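PDB 5NTD: leucyl aminopeptidase, which removes amino acids, leucine among them, from the N-termini of peptides as a metal-dependent M17 aminopeptidase that binds the inhibitor bestatin. Local coordinates for the interface of chains A and B. Residues are numbered along the deposited sequence; one frame, centred on the assembly and turned at random. Chains: chain A/B, leucyl aminopeptidase.

The interface of chains A and B. Residues chain A 110-111, 115, 119, 121, 413-414; chain B 445, 447-448.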
# COMPACT_ATOMS: atom_id res chain seq x y z
N LYS A 110 31.48 -28.32 6.28
CA LYS A 110 31.51 -26.99 5.62
C LYS A 110 31.23 -25.93 6.68
O LYS A 110 30.25 -26.00 7.44
CB LYS A 110 30.49 -26.87 4.46
N ALA A 111 32.09 -24.94 6.73
CA ALA A 111 31.94 -23.79 7.62
C ALA A 111 32.81 -22.66 7.11
O ALA A 111 33.99 -22.78 7.06
CB ALA A 111 32.34 -24.15 9.04
N ASN A 115 31.85 -18.39 10.41
CA ASN A 115 31.02 -19.34 11.12
C ASN A 115 31.80 -20.12 12.14
O ASN A 115 33.02 -20.05 12.21
CB ASN A 115 30.34 -20.28 10.13
CG ASN A 115 28.98 -20.80 10.64
OD1 ASN A 115 28.62 -20.63 11.79
ND2 ASN A 115 28.26 -21.47 9.77
N ARG A 119 29.70 -26.13 13.70
CA ARG A 119 28.33 -26.03 13.15
C ARG A 119 27.27 -26.44 14.16
O ARG A 119 26.44 -27.28 13.89
CB ARG A 119 28.20 -26.85 11.86
CG ARG A 119 29.09 -26.33 10.72
CD ARG A 119 28.67 -24.97 10.22
NE ARG A 119 27.23 -24.95 9.88
CZ ARG A 119 26.71 -25.29 8.70
NH1 ARG A 119 25.40 -25.24 8.53
NH2 ARG A 119 27.49 -25.70 7.70
N ASP A 121 24.71 -24.87 14.89
CA ASP A 121 23.41 -24.62 14.27
C ASP A 121 22.74 -25.94 13.82
O ASP A 121 21.55 -26.14 14.04
CB ASP A 121 23.49 -23.64 13.07
CG ASP A 121 24.41 -24.15 11.96
OD1 ASP A 121 25.61 -24.39 12.22
OD2 ASP A 121 23.92 -24.31 10.84
N HIS A 413 21.34 -15.43 11.37
CA HIS A 413 22.26 -16.15 12.29
C HIS A 413 23.41 -15.34 12.83
O HIS A 413 24.10 -15.77 13.74
CB HIS A 413 22.81 -17.39 11.65
CG HIS A 413 21.75 -18.25 11.03
ND1 HIS A 413 21.29 -18.04 9.75
CD2 HIS A 413 21.04 -19.28 11.53
CE1 HIS A 413 20.34 -18.92 9.48
NE2 HIS A 413 20.17 -19.67 10.55
N HIS A 414 23.62 -14.16 12.25
CA HIS A 414 24.74 -13.29 12.65
C HIS A 414 24.27 -11.96 13.14
O HIS A 414 23.70 -11.19 12.39
CB HIS A 414 25.68 -13.04 11.49
CG HIS A 414 26.46 -14.24 11.08
ND1 HIS A 414 25.91 -15.26 10.36
CD2 HIS A 414 27.76 -14.56 11.27
CE1 HIS A 414 26.84 -16.18 10.13
NE2 HIS A 414 27.97 -15.78 10.68
N CYS B 445 28.94 -16.35 3.95
CA CYS B 445 28.50 -17.58 4.66
C CYS B 445 27.60 -18.43 3.78
O CYS B 445 26.42 -18.58 4.04
CB CYS B 445 27.81 -17.22 5.96
SG CYS B 445 27.70 -18.63 7.09
N GLU B 447 26.97 -21.51 3.35
CA GLU B 447 26.15 -22.55 3.98
C GLU B 447 24.78 -21.98 4.45
O GLU B 447 23.82 -22.73 4.56
CB GLU B 447 26.87 -23.29 5.13
CG GLU B 447 27.32 -22.41 6.30
CD GLU B 447 28.74 -21.83 6.16
OE1 GLU B 447 29.16 -21.54 5.04
OE2 GLU B 447 29.38 -21.63 7.22
N TYR B 448 24.73 -20.69 4.76
CA TYR B 448 23.45 -20.06 5.19
C TYR B 448 22.69 -19.39 4.06
O TYR B 448 21.50 -19.20 4.15
CB TYR B 448 23.67 -19.07 6.31
CG TYR B 448 24.12 -19.63 7.64
CD1 TYR B 448 24.06 -20.98 7.92
CD2 TYR B 448 24.60 -18.81 8.63
CE1 TYR B 448 24.45 -21.49 9.16
CE2 TYR B 448 25.02 -19.31 9.84
CZ TYR B 448 24.93 -20.66 10.11
OH TYR B 448 25.34 -21.16 11.33
O HOH W 1 27.36 -22.55 13.34
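The phenol ring of B:Tyr448 packs against chain A, with A:His413 over one of its faces: the imidazole ND1 stands 3.6 Å above the ring plane, towards the rim. A:His413 CB adds contact at the same rim, 3.4 Å from B:Tyr448 CE2. On the opposite face lies the A:Asn115 amide, its plane 65° from that of the ring and ND2 3.4 Å from B:Tyr448 CZ. A:His414 comes to the CD2/CE2 edge of the phenol, its own ring edge turned towards B:Tyr448 and CE1 lying 3.6 Å from B:Tyr448 CE2. Histidine suits both places, since it packs as a flat ring yet remains polar. The guanidinium of A:Arg119 takes the aliphatic B:Glu447 CG on one face, towards the rim, while its edge is spent within chain A. There NE and NH1 grip the carboxylate of A:Asp121 side-on, each oxygen using its syn lone pair, and NH2 donates in plane to the carbonyl O of A:Lys110. These bonds fix the rotation of the guanidinium and leave a face for packing; arginine is suited to this double use.

B:Glu447 and B:Tyr448 belong to helix 446-449. The patch is part of a two-fold symmetric interface, with a twin in which the chains are exchanged; the deposited assembly of six fits the hexamers of M17 aminopeptidases.

A:Asn115 makes a direct polar link. With CG anti to the backbone N (chi1 -151°), its amide ND2 donates to the carboxylate OE2 of B:Glu447 at 2.8 Å, nearly straight (171° at H). OE2 is met on its anti side, and the amide and carboxylate planes are nearly coplanar. A:Arg119 NH2, 4.5 Å from the same OE2, may add electrostatic support without direct contact. Tyrosine gives B:Tyr448 an apolar ring for the histidines and a polar tip, which points towards the A:Asp121 carboxylate. Between the chains, water 1 joins the A:Asn115 amide OD1 and A:Asp121 OD1, each at 2.8 Å, to the phenol OH of B:Tyr448 at a longer 3.2 Å.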